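Local structure of trans-4-hydroxy-L-proline dehydratase (Clostridioides difficile 70-100-2010, 6VXC) at residues F360-T365 / A425-E430; I382-M387 / Q407-R412; I416-W421 / S730-E735. The protein catalyses, with a glycyl radical, the dehydration of trans-4-hydroxy-L-proline to (S)-1-pyrroline-5-carboxylate in anaerobic hydroxyproline breakdown. One frame throughout, in Å; residues are numbered along the deposited sequence.

Contact 1 (F360-T365 / A425-E430)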
# COMPACT_ATOMS: atom_id res chain seq x y z
N PHE A 360 -5.15 1.78 1.34
CA PHE A 360 -4.56 1.09 0.19
C PHE A 360 -5.05 -0.35 0.06
O PHE A 360 -4.26 -1.27 -0.16
CB PHE A 360 -3.02 1.13 0.26
CG PHE A 360 -2.46 2.50 0.23
CD1 PHE A 360 -2.36 3.25 1.38
CD2 PHE A 360 -2.03 3.06 -0.96
CE1 PHE A 360 -1.85 4.51 1.36
CE2 PHE A 360 -1.52 4.33 -0.99
CZ PHE A 360 -1.43 5.06 0.18
N ALA A 361 -6.36 -0.54 0.18
CA ALA A 361 -6.98 -1.84 -0.04
C ALA A 361 -7.24 -1.96 -1.54
O ALA A 361 -8.21 -1.40 -2.06
CB ALA A 361 -8.25 -2.01 0.77
N ASN A 362 -6.38 -2.69 -2.23
CA ASN A 362 -6.30 -2.68 -3.68
C ASN A 362 -7.05 -3.88 -4.26
O ASN A 362 -6.67 -5.03 -4.03
CB ASN A 362 -4.82 -2.69 -4.07
CG ASN A 362 -4.59 -2.47 -5.55
OD1 ASN A 362 -5.37 -2.90 -6.39
ND2 ASN A 362 -3.47 -1.83 -5.88
N ILE A 363 -8.09 -3.61 -5.05
CA ILE A 363 -8.88 -4.64 -5.71
C ILE A 363 -8.49 -4.68 -7.19
O ILE A 363 -8.42 -3.64 -7.85
CB ILE A 363 -10.39 -4.39 -5.50
CG1 ILE A 363 -10.71 -4.47 -3.99
CG2 ILE A 363 -11.22 -5.39 -6.30
CD1 ILE A 363 -12.15 -4.18 -3.59
N ASN A 364 -8.20 -5.89 -7.69
CA ASN A 364 -7.78 -6.16 -9.07
C ASN A 364 -8.96 -6.80 -9.81
O ASN A 364 -9.35 -7.93 -9.52
CB ASN A 364 -6.59 -7.12 -9.09
CG ASN A 364 -5.23 -6.45 -8.81
OD1 ASN A 364 -4.21 -7.03 -9.16
ND2 ASN A 364 -5.21 -5.29 -8.15
N THR A 365 -9.52 -6.10 -10.79
CA THR A 365 -10.65 -6.57 -11.57
C THR A 365 -10.22 -6.81 -13.01
O THR A 365 -9.46 -6.01 -13.59
CB THR A 365 -11.82 -5.56 -11.48
OG1 THR A 365 -12.27 -5.47 -10.13
CG2 THR A 365 -13.02 -5.94 -12.36
N ALA A 425 -6.43 2.55 -11.71
CA ALA A 425 -5.14 2.36 -12.33
C ALA A 425 -5.18 1.09 -13.18
O ALA A 425 -6.04 0.23 -13.00
CB ALA A 425 -4.04 2.25 -11.27
N PHE A 426 -4.21 0.97 -14.08
CA PHE A 426 -4.12 -0.14 -15.01
C PHE A 426 -2.84 -0.93 -14.73
O PHE A 426 -1.76 -0.35 -14.64
CB PHE A 426 -4.12 0.36 -16.46
CG PHE A 426 -5.34 1.21 -16.82
CD1 PHE A 426 -5.37 2.56 -16.52
CD2 PHE A 426 -6.43 0.64 -17.44
CE1 PHE A 426 -6.48 3.34 -16.84
CE2 PHE A 426 -7.54 1.41 -17.77
CZ PHE A 426 -7.57 2.76 -17.46
N TYR A 427 -2.96 -2.26 -14.63
CA TYR A 427 -1.84 -3.16 -14.40
C TYR A 427 -1.76 -4.19 -15.51
O TYR A 427 -2.79 -4.69 -15.98
CB TYR A 427 -1.96 -3.90 -13.05
CG TYR A 427 -2.08 -3.00 -11.84
CD1 TYR A 427 -0.97 -2.34 -11.34
CD2 TYR A 427 -3.30 -2.84 -11.20
CE1 TYR A 427 -1.07 -1.49 -10.25
CE2 TYR A 427 -3.42 -2.01 -10.10
CZ TYR A 427 -2.30 -1.34 -9.63
OH TYR A 427 -2.42 -0.52 -8.54
N ASN A 428 -0.53 -4.53 -15.90
CA ASN A 428 -0.25 -5.44 -17.02
C ASN A 428 -0.22 -6.88 -16.51
O ASN A 428 0.74 -7.30 -15.86
CB ASN A 428 1.06 -5.06 -17.69
CG ASN A 428 1.40 -5.94 -18.88
OD1 ASN A 428 0.75 -6.95 -19.12
ND2 ASN A 428 2.40 -5.52 -19.66
N THR A 429 -1.27 -7.64 -16.82
CA THR A 429 -1.36 -9.02 -16.35
C THR A 429 -0.16 -9.85 -16.79
O THR A 429 0.37 -10.65 -16.00
CB THR A 429 -2.66 -9.67 -16.85
OG1 THR A 429 -3.78 -9.01 -16.26
CG2 THR A 429 -2.68 -11.16 -16.54
N GLU A 430 0.28 -9.70 -18.04
CA GLU A 430 1.41 -10.50 -18.49
C GLU A 430 2.69 -10.12 -17.76
O GLU A 430 3.52 -11.00 -17.50
CB GLU A 430 1.61 -10.39 -20.01
CG GLU A 430 0.69 -11.37 -20.76
CD GLU A 430 -0.76 -10.92 -20.71
OE1 GLU A 430 -1.01 -9.80 -21.18
OE2 GLU A 430 -1.62 -11.66 -20.18

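Contact 2 (I382-M387 / Q407-R412)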
# COMPACT_ATOMS: atom_id res chain seq x y z
N ILE A 382 -19.95 -5.48 -13.00
CA ILE A 382 -20.64 -4.94 -11.84
C ILE A 382 -19.68 -4.10 -10.99
O ILE A 382 -20.02 -3.00 -10.56
CB ILE A 382 -21.30 -6.07 -11.02
CG1 ILE A 382 -22.34 -6.83 -11.85
CG2 ILE A 382 -22.00 -5.50 -9.82
CD1 ILE A 382 -22.90 -8.08 -11.15
N ILE A 383 -18.46 -4.59 -10.76
CA ILE A 383 -17.49 -3.83 -9.96
C ILE A 383 -17.18 -2.48 -10.62
O ILE A 383 -17.12 -1.44 -9.95
CB ILE A 383 -16.21 -4.66 -9.75
CG1 ILE A 383 -16.52 -5.84 -8.82
CG2 ILE A 383 -15.06 -3.77 -9.21
CD1 ILE A 383 -15.44 -6.92 -8.75
N LEU A 384 -16.98 -2.47 -11.94
CA LEU A 384 -16.76 -1.20 -12.63
C LEU A 384 -17.95 -0.26 -12.45
O LEU A 384 -17.77 0.94 -12.20
CB LEU A 384 -16.47 -1.43 -14.11
CG LEU A 384 -15.15 -2.09 -14.50
CD1 LEU A 384 -14.92 -1.97 -16.00
CD2 LEU A 384 -13.97 -1.48 -13.72
N ASP A 385 -19.18 -0.79 -12.52
CA ASP A 385 -20.35 0.06 -12.27
C ASP A 385 -20.37 0.61 -10.85
O ASP A 385 -20.72 1.77 -10.64
CB ASP A 385 -21.65 -0.71 -12.55
CG ASP A 385 -21.91 -0.94 -14.03
OD1 ASP A 385 -21.34 -0.21 -14.87
OD2 ASP A 385 -22.70 -1.84 -14.34
N VAL A 386 -20.04 -0.22 -9.84
CA VAL A 386 -20.14 0.32 -8.48
C VAL A 386 -19.01 1.31 -8.20
O VAL A 386 -19.22 2.33 -7.52
CB VAL A 386 -20.22 -0.79 -7.39
CG1 VAL A 386 -20.46 -2.18 -7.95
CG2 VAL A 386 -19.07 -0.72 -6.39
N MET A 387 -17.79 1.07 -8.70
CA MET A 387 -16.73 2.04 -8.42
C MET A 387 -17.04 3.38 -9.10
O MET A 387 -16.84 4.45 -8.51
CB MET A 387 -15.35 1.50 -8.83
CG MET A 387 -15.08 1.43 -10.31
SD MET A 387 -13.35 1.07 -10.73
CE MET A 387 -12.55 2.59 -10.19
N GLN A 407 -11.56 -5.61 -25.51
CA GLN A 407 -11.39 -4.17 -25.62
C GLN A 407 -12.53 -3.42 -24.95
O GLN A 407 -12.32 -2.33 -24.41
CB GLN A 407 -11.27 -3.77 -27.09
CG GLN A 407 -10.80 -2.32 -27.29
CD GLN A 407 -9.32 -2.13 -27.02
OE1 GLN A 407 -8.65 -3.04 -26.52
NE2 GLN A 407 -8.81 -0.96 -27.37
N LYS A 408 -13.73 -3.98 -24.94
CA LYS A 408 -14.85 -3.32 -24.27
C LYS A 408 -14.56 -3.09 -22.79
O LYS A 408 -14.90 -2.04 -22.23
CB LYS A 408 -16.12 -4.15 -24.43
CG LYS A 408 -17.31 -3.62 -23.64
CD LYS A 408 -18.57 -4.48 -23.83
CE LYS A 408 -19.71 -4.02 -22.92
NZ LYS A 408 -20.83 -4.99 -22.91
N PHE A 409 -13.93 -4.07 -22.13
CA PHE A 409 -13.62 -3.91 -20.71
C PHE A 409 -12.59 -2.80 -20.51
O PHE A 409 -12.77 -1.92 -19.66
CB PHE A 409 -13.11 -5.23 -20.14
CG PHE A 409 -12.76 -5.17 -18.66
CD1 PHE A 409 -13.75 -5.28 -17.70
CD2 PHE A 409 -11.45 -4.99 -18.25
CE1 PHE A 409 -13.44 -5.23 -16.35
CE2 PHE A 409 -11.13 -4.93 -16.89
CZ PHE A 409 -12.13 -5.05 -15.93
N LEU A 410 -11.52 -2.82 -21.30
CA LEU A 410 -10.52 -1.76 -21.18
C LEU A 410 -11.14 -0.38 -21.40
O LEU A 410 -10.85 0.57 -20.65
CB LEU A 410 -9.39 -2.01 -22.18
CG LEU A 410 -8.37 -0.89 -22.38
CD1 LEU A 410 -7.66 -0.52 -21.06
CD2 LEU A 410 -7.37 -1.24 -23.50
N LYS A 411 -12.00 -0.24 -22.41
CA LYS A 411 -12.56 1.08 -22.71
C LYS A 411 -13.49 1.56 -21.60
O LYS A 411 -13.53 2.75 -21.29
CB LYS A 411 -13.26 1.08 -24.07
CG LYS A 411 -12.26 1.03 -25.24
CD LYS A 411 -12.95 1.10 -26.60
CE LYS A 411 -13.60 2.46 -26.84
NZ LYS A 411 -14.07 2.59 -28.26
N ARG A 412 -14.25 0.65 -21.00
CA ARG A 412 -15.07 1.02 -19.85
C ARG A 412 -14.19 1.53 -18.70
O ARG A 412 -14.55 2.50 -18.02
CB ARG A 412 -15.91 -0.17 -19.41
CG ARG A 412 -16.75 0.07 -18.19
CD ARG A 412 -17.94 0.96 -18.49
NE ARG A 412 -18.81 1.06 -17.32
CZ ARG A 412 -18.94 2.15 -16.58
NH1 ARG A 412 -18.27 3.24 -16.92
NH2 ARG A 412 -19.74 2.16 -15.52
O HOH W 1 -19.28 -1.85 -16.51

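Contact 3 (I416-W421 / S730-E735)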
# COMPACT_ATOMS: atom_id res chain seq x y z
N ILE A 416 -14.02 5.51 -17.00
CA ILE A 416 -14.03 5.93 -15.62
C ILE A 416 -12.80 6.78 -15.32
O ILE A 416 -12.90 7.84 -14.70
CB ILE A 416 -14.14 4.71 -14.68
CG1 ILE A 416 -15.43 3.92 -15.00
CG2 ILE A 416 -14.14 5.15 -13.24
CD1 ILE A 416 -15.44 2.48 -14.43
N SER A 417 -11.62 6.34 -15.77
CA SER A 417 -10.39 7.09 -15.53
C SER A 417 -10.50 8.51 -16.09
O SER A 417 -10.11 9.48 -15.43
CB SER A 417 -9.20 6.34 -16.16
OG SER A 417 -7.97 7.04 -16.04
N ARG A 418 -11.10 8.64 -17.27
CA ARG A 418 -11.21 9.94 -17.90
C ARG A 418 -12.06 10.90 -17.08
O ARG A 418 -11.92 12.11 -17.23
CB ARG A 418 -11.82 9.76 -19.30
CG ARG A 418 -12.17 11.03 -20.02
CD ARG A 418 -12.62 10.77 -21.46
NE ARG A 418 -13.93 10.12 -21.55
CZ ARG A 418 -14.57 9.95 -22.71
NH1 ARG A 418 -15.75 9.36 -22.74
NH2 ARG A 418 -14.03 10.37 -23.83
N LYS A 419 -12.89 10.40 -16.17
CA LYS A 419 -13.65 11.32 -15.33
C LYS A 419 -12.78 12.07 -14.33
O LYS A 419 -13.26 13.00 -13.69
CB LYS A 419 -14.77 10.56 -14.62
CG LYS A 419 -15.76 9.90 -15.59
CD LYS A 419 -16.90 9.24 -14.87
CE LYS A 419 -17.82 8.55 -15.87
NZ LYS A 419 -19.03 7.97 -15.22
N GLY A 420 -11.51 11.70 -14.18
CA GLY A 420 -10.56 12.57 -13.51
C GLY A 420 -10.42 12.44 -12.01
O GLY A 420 -9.89 13.36 -11.38
N TRP A 421 -10.90 11.35 -11.40
CA TRP A 421 -10.63 11.14 -9.98
C TRP A 421 -9.61 10.03 -9.73
O TRP A 421 -9.52 9.52 -8.62
CB TRP A 421 -11.92 10.90 -9.19
CG TRP A 421 -12.76 9.73 -9.58
CD1 TRP A 421 -13.60 9.67 -10.64
CD2 TRP A 421 -12.91 8.49 -8.87
NE1 TRP A 421 -14.24 8.45 -10.67
CE2 TRP A 421 -13.83 7.71 -9.59
CE3 TRP A 421 -12.33 7.96 -7.71
CZ2 TRP A 421 -14.21 6.43 -9.18
CZ3 TRP A 421 -12.71 6.68 -7.30
CH2 TRP A 421 -13.64 5.94 -8.04
N SER A 730 -9.18 18.36 -22.74
CA SER A 730 -9.71 18.51 -24.09
C SER A 730 -9.22 17.42 -25.04
O SER A 730 -9.89 17.14 -26.04
CB SER A 730 -9.37 19.89 -24.66
OG SER A 730 -7.98 20.14 -24.57
N VAL A 731 -8.08 16.78 -24.74
CA VAL A 731 -7.50 15.83 -25.68
C VAL A 731 -7.97 14.40 -25.46
O VAL A 731 -7.58 13.51 -26.22
CB VAL A 731 -5.96 15.87 -25.64
CG1 VAL A 731 -5.49 17.28 -25.90
CG2 VAL A 731 -5.43 15.36 -24.29
N VAL A 732 -8.77 14.15 -24.43
CA VAL A 732 -9.36 12.84 -24.24
C VAL A 732 -10.88 12.86 -24.47
O VAL A 732 -11.59 12.01 -23.97
CB VAL A 732 -9.02 12.27 -22.84
CG1 VAL A 732 -7.52 12.08 -22.70
CG2 VAL A 732 -9.57 13.16 -21.74
N GLN A 733 -11.39 13.83 -25.23
CA GLN A 733 -12.83 13.93 -25.42
C GLN A 733 -13.29 12.99 -26.51
O GLN A 733 -12.54 12.64 -27.42
CB GLN A 733 -13.25 15.36 -25.76
CG GLN A 733 -13.26 16.27 -24.56
CD GLN A 733 -13.19 17.73 -24.93
OE1 GLN A 733 -12.93 18.09 -26.07
NE2 GLN A 733 -13.42 18.59 -23.94
N GLY A 734 -14.55 12.57 -26.41
CA GLY A 734 -15.18 11.75 -27.42
C GLY A 734 -14.67 10.32 -27.46
O GLY A 734 -13.90 9.87 -26.61
N GLU A 735 -15.13 9.60 -28.48
CA GLU A 735 -14.69 8.22 -28.67
C GLU A 735 -13.22 8.15 -29.04
O GLU A 735 -12.52 7.21 -28.65
CB GLU A 735 -15.54 7.53 -29.75
CG GLU A 735 -14.78 6.47 -30.55
CD GLU A 735 -15.47 6.08 -31.87
OE1 GLU A 735 -16.55 5.45 -31.81
OE2 GLU A 735 -14.92 6.41 -32.96

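Contact 1 (F360-T365 / A425-E430)
Asn362 and Tyr427 meet through one hydrogen bond, from amide to phenol. Asn362 ND2 donates to Tyr427 OH at 3.1 Å, with an N-H...O angle of 153°. The phenol oxygen lies close to the plane of the amide, while the amide and ring planes are turned 42° from each other. The two side chains reach in from opposite directions. Asn362 CG stands anti to the backbone N (chi1 -171°), which carries the amide out to the end of the ring. Each group also has a partner beyond the pair: Asn362 ND2 bonds Gly453 O, Asn362 OD1 bonds Asn398 ND2, and Tyr427 OH bonds Cys454 O. The buried amide and phenol are therefore held by several hydrogen bonds.

Van der Waals contact is slight. Asn364 ND2 comes obliquely to the ring, 4.2 Å from Tyr427 CE2. Asn364 OD1 is turned elsewhere and bonds Thr451 N and Gln400 NE2.

Within 425-430, Asn428 is the N-cap of helix 429-438. Asn428 OD1 accepts a weak hydrogen bond from Glu430 N, 3.0 Å long.

Strands 362-366 and 426-428 are not neighbours in their mixed sheet, since strand 396-401 runs between them. Their side chains meet across it, beside the glycyl radical enzyme active site. Side chain to side chain, Tyr427 is about 6 Å from Cys454 and Asn362 about 7 Å from Glu456, by similarity the radical cysteine and the proton acceptor.

Contact 2 (I382-M387 / Q407-R412)
Arg412 reaches from helix 407-418 across Leu384 to the carboxylate of Asp385 on helix 378-390. Arg412 CB lies 4.0 Å from Leu384 CD1. Arg412 CG comes closer, 3.5 Å from Leu384 CD1. The two side chains run alongside and point opposite ways. The arginine chain bends at chi2 (74°) and then runs on to the guanidinium. NE gives its hydrogen to a water, which in turn donates to Asp385 OD1. Arg412 NH2 makes the direct link: it bonds Asp385 OD1 at 2.9 Å in a salt bridge, almost straight at 176°. The carboxylate oxygen sits at the guanidinium edge, in its plane, and is met nearly along its C-O direction. The two planes are still twisted against each other, and the second oxygen, OD2, is salt-bridged to Arg324. Arg412 NH2 also pairs with Asp388, so it serves two acids. Asp385, paired with Arg412 and Arg324, is probably kept ionised.

Leu384 has a second neighbour. Leu384 CD1 is 3.6 Å from Phe409 CE1, approaching the ring obliquely.

The two helix segments run nearly parallel, 11° apart, with axes 11.4 Å from each other at closest approach. They are the crossover helices of two successive beta-alpha-beta units. Leu384 and Phe409 both rest on Val399 of strand 396-401, so the pair packs on the sheet. Ile382 and Val386 touch helix 324-339, and Gln407 and Leu410 touch helix 734-750.

Contact 3 (I416-W421 / S730-E735)
Arg418 NH2 is shared by two backbone carbonyls of 730-735. It bonds Gly734 O at 2.8 Å and Val732 O at 2.9 Å. The two bonds differ in quality. The one to Val732 O is nearly straight at 168°, and the donor lies in the carbonyl plane. The one to Gly734 O is more bent at 133°, and the donor is tilted from that carbonyl plane. Both oxygens sit at the guanidinium edge, so a single terminal nitrogen ties together the carbonyls of Val732 and Gly734.

This joins the C-terminal part of helix 407-418 to the polypeptide leading into helix 734-750. The first belongs to the pyruvate formate-lyase-like region and the second to the glycine radical region. The contact therefore ties the pyruvate formate-lyase-like part of the chain to the glycine radical part, away from the active-site residues.

The arginine gets there by a chain that is extended through chi1 and chi2 and then bends at chi3 (70°). Its aliphatic part lies against Val732, antiparallel to that side chain. Arg418 CG is 3.8 Å from Val732 CG2, and Arg418 CD is 3.9 Å from Val732 CG2. Met741 of helix 734-750 packs against both Arg418 and Val732, and Leu738 also touches Arg418.

From the N terminus, strand 362-366 comes first and is followed by helix 378-390, strand 396-401, helix 407-418 and strand 426-428. Contact 1 closes the loop from the first of these to the last. Contact 2 closes a shorter loop within it, pairing the two helices. Contact 3 opens after contact 2 has closed, in the later part of the helix 407-418 that both use. It reaches some 300 residues on, to the region of helix 734-750, and so crosses contact 1. The three also touch: Thr365 meets Ile383 and Phe409, Phe426 meets Leu410 and Ser417, and Ile416 meets Leu384. Together they join sheet, helices and glycine radical region.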